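Local coordinates for protein beta-fructofuranosidase (Arthrobacter, PDB 3WPU) that belongs to the levansucrase/invertase family, whose members share a five-bladed beta-propeller fold, at residues P42-R47 and N398-G403; K455-V460 and A468-Y473. All blocks are in the same frame, centred on the assembly; numbering follows the deposited sequence. Where two conformers were deposited one is given.

Contact 1 of 2, residues P42-R47 and N398-G403; sequences PTAPSR and NLNFLG
Pro42 meets Asn400 where the two loops approach at one end: the flat end of the asparagine side chain lies against the proline backbone, with Asn400 CG 4.0 Å from Pro42 CA. The ring of Pro42 packs on Gln5. Ala44 turns its short side chain inward, so that CB sits 3.7 Å from Asn398 ND2; a methyl group is small enough for the asparagine to come right up to the backbone behind it. There Asn398 ND2 gives Ala44 O a hydrogen bond of 2.9 Å that is nearly straight at the donor (171°). The acceptor lies in the plane of the amide, but the N-H arrives from above the carbonyl plane. The same nitrogen makes a weak, bent bond (115°) to Pro45 O, also at 2.9 Å, so one buried NH2 group spans two successive carbonyls. Asn398 CG stands anti to the backbone N (chi1 -162°), on the side of the other loop. Ser46 offers its backbone to Phe401, whose CE2 comes within 3.7 Å of Ser46 N at an oblique angle. The same CE2 is 4.0 Å from Ala44 O, which stands at the ring edge near its plane. Ser46 OG itself bonds to Asn412, and Arg47 sends its guanidinium to Phe411, binding that residue's carbonyl and packing on its ring. Asparagine suits position 398 because its amide donates and accepts at once: while ND2 grips the other loop, Asn398 OD1 takes the N-H of Asn400 at 2.9 Å. With Phe401 N bonded to Asn398 O at 3.1 Å, this is an Asx turn superimposed on a type I beta turn, here used to join two irregular loops on the periphery of the protein.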
ATOM      1  N   PRO A  42      28.961  -0.038  -8.562  1.00 16.38           N
ATOM      2  CA  PRO A  42      29.518  -1.364  -8.772  1.00 17.15           C
ATOM      3  C   PRO A  42      30.639  -1.702  -7.792  1.00 17.50           C
ATOM      4  O   PRO A  42      31.007  -2.867  -7.707  1.00 19.20           O
ATOM      5  CB  PRO A  42      30.039  -1.318 -10.217  1.00 17.74           C
ATOM      6  CG  PRO A  42      30.263   0.123 -10.484  1.00 18.84           C
ATOM      7  CD  PRO A  42      29.230   0.861  -9.695  1.00 17.62           C
ATOM      8  N   THR A  43      31.150  -0.703  -7.074  1.00 17.48           N
ATOM      9  CA  THR A  43      32.234  -0.913  -6.116  1.00 18.54           C
ATOM     10  C   THR A  43      31.778  -1.213  -4.694  1.00 18.53           C
ATOM     11  O   THR A  43      32.623  -1.488  -3.837  1.00 19.35           O
ATOM     12  CB  THR A  43      33.202   0.305  -6.059  1.00 19.48           C
ATOM     13  OG1 THR A  43      32.569   1.428  -5.431  1.00 21.89           O
ATOM     14  CG2 THR A  43      33.672   0.700  -7.454  1.00 20.43           C
ATOM     15  N   ALA A  44      30.471  -1.156  -4.421  1.00 17.35           N
ATOM     16  CA  ALA A  44      29.991  -1.302  -3.048  1.00 17.40           C
ATOM     17  C   ALA A  44      30.344  -2.695  -2.530  1.00 16.76           C
ATOM     18  O   ALA A  44      29.957  -3.708  -3.121  1.00 15.75           O
ATOM     19  CB  ALA A  44      28.493  -1.041  -2.949  1.00 17.97           C
ATOM     20  N   PRO A  45      31.102  -2.755  -1.427  1.00 17.59           N
ATOM     21  CA  PRO A  45      31.530  -4.089  -0.999  1.00 17.75           C
ATOM     22  C   PRO A  45      30.448  -4.912  -0.280  1.00 17.61           C
ATOM     23  O   PRO A  45      29.346  -4.410   0.009  1.00 15.89           O
ATOM     24  CB  PRO A  45      32.690  -3.796  -0.049  1.00 18.51           C
ATOM     25  CG  PRO A  45      32.527  -2.410   0.407  1.00 18.47           C
ATOM     26  CD  PRO A  45      31.632  -1.680  -0.575  1.00 17.69           C
ATOM     27  N   SER A  46      30.787  -6.173  -0.009  1.00 17.21           N
ATOM     28  CA  SER A  46      29.933  -7.115   0.694  1.00 18.34           C
ATOM     29  C   SER A  46      29.123  -6.469   1.816  1.00 18.66           C
ATOM     30  O   SER A  46      29.665  -5.782   2.681  1.00 17.63           O
ATOM     31  CB  SER A  46      30.795  -8.250   1.295  1.00 18.51           C
ATOM     32  OG  SER A  46      29.970  -9.228   1.897  1.00 19.89           O
ATOM     33  N   ARG A  47      27.807  -6.691   1.767  1.00 19.18           N
ATOM     34  CA  ARG A  47      26.837  -6.236   2.780  1.00 19.69           C
ATOM     35  C   ARG A  47      26.599  -4.723   2.906  1.00 18.25           C
ATOM     36  O   ARG A  47      25.849  -4.300   3.782  1.00 18.12           O
ATOM     37  CB  ARG A  47      27.187  -6.816   4.152  1.00 20.71           C
ATOM     38  CG  ARG A  47      27.342  -8.318   4.132  1.00 21.28           C
ATOM     39  CD  ARG A  47      27.389  -8.903   5.526  1.00 23.23           C
ATOM     40  NE  ARG A  47      27.400 -10.351   5.443  1.00 23.24           N
ATOM     41  CZ  ARG A  47      27.819 -11.156   6.418  1.00 25.46           C
ATOM     42  NH1 ARG A  47      28.250 -10.651   7.569  1.00 26.31           N
ATOM     43  NH2 ARG A  47      27.803 -12.468   6.236  1.00 26.00           N
ATOM     44  N   ASN A 398      22.624  -4.263  -1.884  1.00 11.61           N
ATOM     45  CA  ASN A 398      23.766  -4.338  -2.768  1.00 11.41           C
ATOM     46  C   ASN A 398      23.422  -5.126  -4.007  1.00 11.70           C
ATOM     47  O   ASN A 398      23.347  -6.355  -3.960  1.00 12.04           O
ATOM     48  CB  ASN A 398      24.984  -4.974  -2.067  1.00 11.52           C
ATOM     49  CG  ASN A 398      26.286  -4.674  -2.815  1.00 12.12           C
ATOM     50  OD1 ASN A 398      26.296  -4.619  -4.042  1.00 11.63           O
ATOM     51  ND2 ASN A 398      27.386  -4.468  -2.077  1.00 12.49           N
ATOM     52  N   LEU A 399      23.210  -4.428  -5.130  1.00 12.01           N
ATOM     53  CA  LEU A 399      22.814  -5.115  -6.372  1.00 12.14           C
ATOM     54  C   LEU A 399      23.931  -5.957  -6.965  1.00 13.07           C
ATOM     55  O   LEU A 399      23.667  -6.779  -7.839  1.00 13.25           O
ATOM     56  CB  LEU A 399      22.271  -4.137  -7.422  1.00 12.38           C
ATOM     57  CG  LEU A 399      20.905  -3.511  -7.135  1.00 12.04           C
ATOM     58  CD1 LEU A 399      20.543  -2.631  -8.325  1.00 11.95           C
ATOM     59  CD2 LEU A 399      19.805  -4.526  -6.862  1.00 12.28           C
ATOM     60  N   ASN A 400      25.162  -5.782  -6.457  1.00 14.04           N
ATOM     61  CA  ASN A 400      26.296  -6.585  -6.888  1.00 15.20           C
ATOM     62  C   ASN A 400      26.305  -7.989  -6.293  1.00 16.24           C
ATOM     63  O   ASN A 400      27.129  -8.810  -6.687  1.00 16.81           O
ATOM     64  CB  ASN A 400      27.620  -5.882  -6.566  1.00 14.97           C
ATOM     65  CG  ASN A 400      27.656  -4.471  -7.110  1.00 15.54           C
ATOM     66  OD1 ASN A 400      27.677  -3.494  -6.351  1.00 18.07           O
ATOM     67  ND2 ASN A 400      27.614  -4.361  -8.409  1.00 15.02           N
ATOM     68  N   PHE A 401      25.386  -8.272  -5.377  1.00 16.07           N
ATOM     69  CA  PHE A 401      25.255  -9.593  -4.770  1.00 16.28           C
ATOM     70  C   PHE A 401      23.822 -10.093  -4.863  1.00 16.23           C
ATOM     71  O   PHE A 401      22.867  -9.304  -5.045  1.00 15.55           O
ATOM     72  CB  PHE A 401      25.747  -9.551  -3.318  1.00 16.64           C
ATOM     73  CG  PHE A 401      27.197  -9.184  -3.202  1.00 16.95           C
ATOM     74  CD1 PHE A 401      28.176 -10.145  -3.401  1.00 17.64           C
ATOM     75  CD2 PHE A 401      27.584  -7.888  -2.940  1.00 17.14           C
ATOM     76  CE1 PHE A 401      29.514  -9.813  -3.332  1.00 17.59           C
ATOM     77  CE2 PHE A 401      28.918  -7.546  -2.859  1.00 18.00           C
ATOM     78  CZ  PHE A 401      29.890  -8.510  -3.054  1.00 18.29           C
ATOM     79  N   LEU A 402      23.681 -11.415  -4.819  1.00 16.13           N
ATOM     80  CA  LEU A 402      22.377 -12.055  -4.877  1.00 16.33           C
ATOM     81  C   LEU A 402      21.485 -11.529  -3.737  1.00 14.76           C
ATOM     82  O   LEU A 402      21.958 -11.179  -2.654  1.00 13.54           O
ATOM     83  CB  LEU A 402      22.513 -13.580  -4.787  1.00 17.21           C
ATOM     84  CG  LEU A 402      23.318 -14.263  -5.916  1.00 18.91           C
ATOM     85  CD1 LEU A 402      23.394 -15.758  -5.653  1.00 19.83           C
ATOM     86  CD2 LEU A 402      22.683 -14.003  -7.271  1.00 19.80           C
ATOM     87  N   GLY A 403      20.185 -11.458  -4.004  1.00 15.11           N
ATOM     88  CA  GLY A 403      19.251 -10.904  -3.043  1.00 14.13           C
ATOM     89  C   GLY A 403      18.918 -11.831  -1.874  1.00 13.49           C
ATOM     90  O   GLY A 403      18.506 -11.372  -0.818  1.00 12.84           O
TER

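Contact 2 of 2, residues K455-V460 and A468-Y473; sequences KMDIGV and AVDYSY
Lys455 and Asp470 are joined through both backbone and side chain. In the backbone, Asp470 N donates to Lys455 O at 2.9 Å, almost straight (173°). Two residues further along the strand lies the hydrogen-bonded antiparallel pair Asp457 and Ala468, with Asp457 N to Ala468 O at 2.8 Å and Ala468 N to Asp457 O at 3.0 Å; Met456 and Val469 in between form a non-hydrogen-bonded pair. This is a beta hairpin, the last two strands of a four-stranded antiparallel sheet of the kind that makes a propeller blade, with 467-469 at its edge. Met456 and Val469, on one face, are buried against residues of strands 348-355 and 391-394, a place that suits apolar side chains. Asp457 and Ala468 lie on the other face, and there the charged groups gather. Lysine is long enough to reach two carboxylates: Lys455 NZ meets Asp457 OD1 at 2.7 Å, on the syn lone pair. Lys455 NZ also meets Asp470 OD2 at 3.0 Å, on the anti side. A bend at the end of the chain (chi4 -82°) sets NZ there. Asp457 OD2 and Asp470 OD2 are 4.3 Å apart, and the shared ammonium probably offsets their repulsion. The lysine's aliphatic part adds a contact: Lys455 CB stands over one face of the Tyr473 ring, 3.9 Å from its centroid, in a CH-pi contact. Past the strand, Val460 CG2 touches the small Ala468 CB at 3.8 Å. One water accepts from Lys455 N and lies within bonding distance of Asp470 O, standing between the two backbones where they begin to part.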
ATOM      1  N   LYS A 455      10.348   9.540   6.201  1.00 10.91           N
ATOM      2  CA  LYS A 455       9.836  10.713   5.493  1.00 11.49           C
ATOM      3  C   LYS A 455      10.513  10.838   4.131  1.00 11.83           C
ATOM      4  O   LYS A 455      11.735  10.965   4.033  1.00 12.14           O
ATOM      5  CB  LYS A 455      10.055  11.988   6.332  1.00 11.77           C
ATOM      6  CG  LYS A 455       9.498  13.251   5.692  1.00 12.79           C
ATOM      7  CD  LYS A 455       9.537  14.408   6.682  1.00 13.76           C
ATOM      8  CE  LYS A 455       9.125  15.718   6.030  1.00 15.06           C
ATOM      9  NZ  LYS A 455      10.243  16.363   5.269  1.00 15.63           N
ATOM     10  N   MET A 456       9.696  10.879   3.081  1.00 12.35           N
ATOM     11  CA  MET A 456      10.174  10.973   1.731  1.00 13.38           C
ATOM     12  C   MET A 456       9.661  12.290   1.180  1.00 14.10           C
ATOM     13  O   MET A 456       8.455  12.511   1.136  1.00 15.24           O
ATOM     14  CB  MET A 456       9.630   9.793   0.916  1.00 14.35           C
ATOM     15  CG  MET A 456      10.064   9.788  -0.534  1.00 15.01           C
ATOM     16  SD  MET A 456       9.404   8.372  -1.433  1.00 15.27           S
ATOM     17  CE  MET A 456       7.635   8.627  -1.256  1.00 15.12           C
ATOM     18  N   ASP A 457      10.583  13.164   0.782  1.00 13.61           N
ATOM     19  CA  ASP A 457      10.198  14.438   0.163  1.00 14.25           C
ATOM     20  C   ASP A 457       9.920  14.230  -1.310  1.00 13.81           C
ATOM     21  O   ASP A 457      10.752  13.706  -2.054  1.00 14.07           O
ATOM     22  CB  ASP A 457      11.262  15.477   0.408  1.00 15.49           C
ATOM     23  CG  ASP A 457      11.377  15.834   1.889  1.00 17.00           C
ATOM     24  OD1 ASP A 457      10.374  15.656   2.627  1.00 18.67           O
ATOM     25  OD2 ASP A 457      12.454  16.286   2.305  1.00 19.61           O
ATOM     26  N   ILE A 458       8.739  14.662  -1.733  1.00 13.99           N
ATOM     27  CA  ILE A 458       8.263  14.391  -3.086  1.00 14.54           C
ATOM     28  C   ILE A 458       8.328  15.680  -3.896  1.00 15.37           C
ATOM     29  O   ILE A 458       7.758  16.686  -3.507  1.00 15.09           O
ATOM     30  CB  ILE A 458       6.824  13.841  -3.062  1.00 14.98           C
ATOM     31  CG1 ILE A 458       6.797  12.494  -2.322  1.00 14.66           C
ATOM     32  CG2 ILE A 458       6.279  13.701  -4.481  1.00 14.95           C
ATOM     33  CD1 ILE A 458       5.427  11.996  -1.926  1.00 14.72           C
ATOM     34  N   GLY A 459       9.079  15.642  -4.988  1.00 16.23           N
ATOM     35  CA  GLY A 459       9.264  16.799  -5.868  1.00 18.22           C
ATOM     36  C   GLY A 459      10.354  17.783  -5.492  1.00 20.87           C
ATOM     37  O   GLY A 459      10.118  18.987  -5.424  1.00 25.63           O
ATOM     38  N   VAL A 460      11.564  17.281  -5.342  1.00 22.44           N
ATOM     39  CA  VAL A 460      12.702  18.036  -4.819  1.00 24.23           C
ATOM     40  C   VAL A 460      13.256  19.038  -5.816  1.00 24.26           C
ATOM     41  O   VAL A 460      13.365  18.759  -7.007  1.00 22.97           O
ATOM     42  CB  VAL A 460      13.815  17.052  -4.396  1.00 26.19           C
ATOM     43  CG1 VAL A 460      15.126  17.773  -4.114  1.00 27.89           C
ATOM     44  CG2 VAL A 460      13.346  16.271  -3.184  1.00 28.01           C
ATOM     45  N   ALA A 468      13.438  12.464  -2.461  1.00 10.69           N
ATOM     46  CA  ALA A 468      14.618  12.321  -1.612  1.00 10.66           C
ATOM     47  C   ALA A 468      14.203  11.999  -0.206  1.00 10.76           C
ATOM     48  O   ALA A 468      13.361  12.676   0.390  1.00 11.22           O
ATOM     49  CB  ALA A 468      15.461  13.592  -1.611  1.00 10.91           C
ATOM     50  N   VAL A 469      14.878  11.026   0.380  1.00 10.71           N
ATOM     51  CA  VAL A 469      14.653  10.701   1.765  1.00 11.34           C
ATOM     52  C   VAL A 469      15.124  11.842   2.654  1.00 11.41           C
ATOM     53  O   VAL A 469      16.187  12.431   2.412  1.00 11.82           O
ATOM     54  CB  VAL A 469      15.423   9.430   2.111  1.00 11.55           C
ATOM     55  CG1 VAL A 469      15.487   9.197   3.621  1.00 11.98           C
ATOM     56  CG2 VAL A 469      14.747   8.233   1.426  1.00 11.21           C
ATOM     57  N   ASP A 470      14.320  12.160   3.662  1.00 11.75           N
ATOM     58  CA  ASP A 470      14.668  13.195   4.635  1.00 12.08           C
ATOM     59  C   ASP A 470      15.384  12.540   5.816  1.00 12.04           C
ATOM     60  O   ASP A 470      14.754  12.030   6.727  1.00 11.35           O
ATOM     61  CB  ASP A 470      13.438  13.972   5.088  1.00 13.43           C
ATOM     62  CG  ASP A 470      13.786  15.084   6.061  1.00 14.57           C
ATOM     63  OD1 ASP A 470      15.000  15.276   6.339  1.00 14.90           O
ATOM     64  OD2 ASP A 470      12.852  15.748   6.554  1.00 16.72           O
ATOM     65  N   TYR A 471      16.710  12.591   5.784  1.00 12.02           N
ATOM     66  CA  TYR A 471      17.526  12.024   6.864  1.00 12.39           C
ATOM     67  C   TYR A 471      17.575  12.917   8.130  1.00 12.24           C
ATOM     68  O   TYR A 471      18.172  12.521   9.138  1.00 12.68           O
ATOM     69  CB  TYR A 471      18.924  11.706   6.352  1.00 12.61           C
ATOM     70  CG  TYR A 471      18.993  10.466   5.487  1.00 12.81           C
ATOM     71  CD1 TYR A 471      19.102   9.207   6.062  1.00 13.35           C
ATOM     72  CD2 TYR A 471      18.938  10.556   4.097  1.00 12.93           C
ATOM     73  CE1 TYR A 471      19.170   8.061   5.274  1.00 13.20           C
ATOM     74  CE2 TYR A 471      19.005   9.429   3.304  1.00 13.08           C
ATOM     75  CZ  TYR A 471      19.129   8.186   3.893  1.00 13.39           C
ATOM     76  OH  TYR A 471      19.216   7.067   3.088  1.00 14.21           O
ATOM     77  N   SER A 472      16.925  14.082   8.100  1.00 12.92           N
ATOM     78  CA  SER A 472      16.848  14.949   9.276  0.50 13.06           C
ATOM     79  C   SER A 472      15.620  14.611  10.117  1.00 12.78           C
ATOM     80  O   SER A 472      15.468  15.107  11.231  1.00 12.38           O
ATOM     81  CB  SER A 472      16.811  16.422   8.883  0.50 13.79           C
ATOM     82  OG  SER A 472      15.589  16.745   8.240  0.50 14.68           O
ATOM     83  N   TYR A 473      14.734  13.786   9.569  1.00 11.89           N
ATOM     84  CA  TYR A 473      13.510  13.378  10.250  1.00 12.04           C
ATOM     85  C   TYR A 473      13.843  12.382  11.334  1.00 12.54           C
ATOM     86  O   TYR A 473      14.522  11.390  11.088  1.00 13.59           O
ATOM     87  CB  TYR A 473      12.539  12.776   9.229  1.00 11.75           C
ATOM     88  CG  TYR A 473      11.182  12.350   9.762  1.00 10.95           C
ATOM     89  CD1 TYR A 473      10.202  13.285  10.086  1.00 11.24           C
ATOM     90  CD2 TYR A 473      10.840  11.014   9.830  1.00 10.78           C
ATOM     91  CE1 TYR A 473       8.949  12.889  10.544  1.00 11.06           C
ATOM     92  CE2 TYR A 473       9.589  10.611  10.258  1.00 10.49           C
ATOM     93  CZ  TYR A 473       8.653  11.552  10.627  1.00 10.68           C
ATOM     94  OH  TYR A 473       7.413  11.154  11.051  1.00 11.86           O
TER
HETATM   95  O   HOH W   1      13.175   9.514   6.687  1.00 11.56           O
HETATM   96  O   HOH W   2      14.640  15.203   1.535  1.00 25.98           O

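Overall arrangement
From the N terminus, the chain passes helix 30-38 and enters the loop holding 42-47. It then runs through 350 residues, including most of the strands of several sheets, before 398-403 returns to that loop and closes contact 1. That closure ties the N-terminal region to the loop between strands 391-394 and 423-425. Contact 2 comes later and closes a much shorter loop, seven residues between 455-460 and 468-473, at the edge of the next sheet. The two therefore follow in series, neither nesting nor crossing. Their centres are 24 Å apart and their nearest atoms about 13 Å: contact 1 secures peripheral loops, contact 2 the hairpin of a sheet.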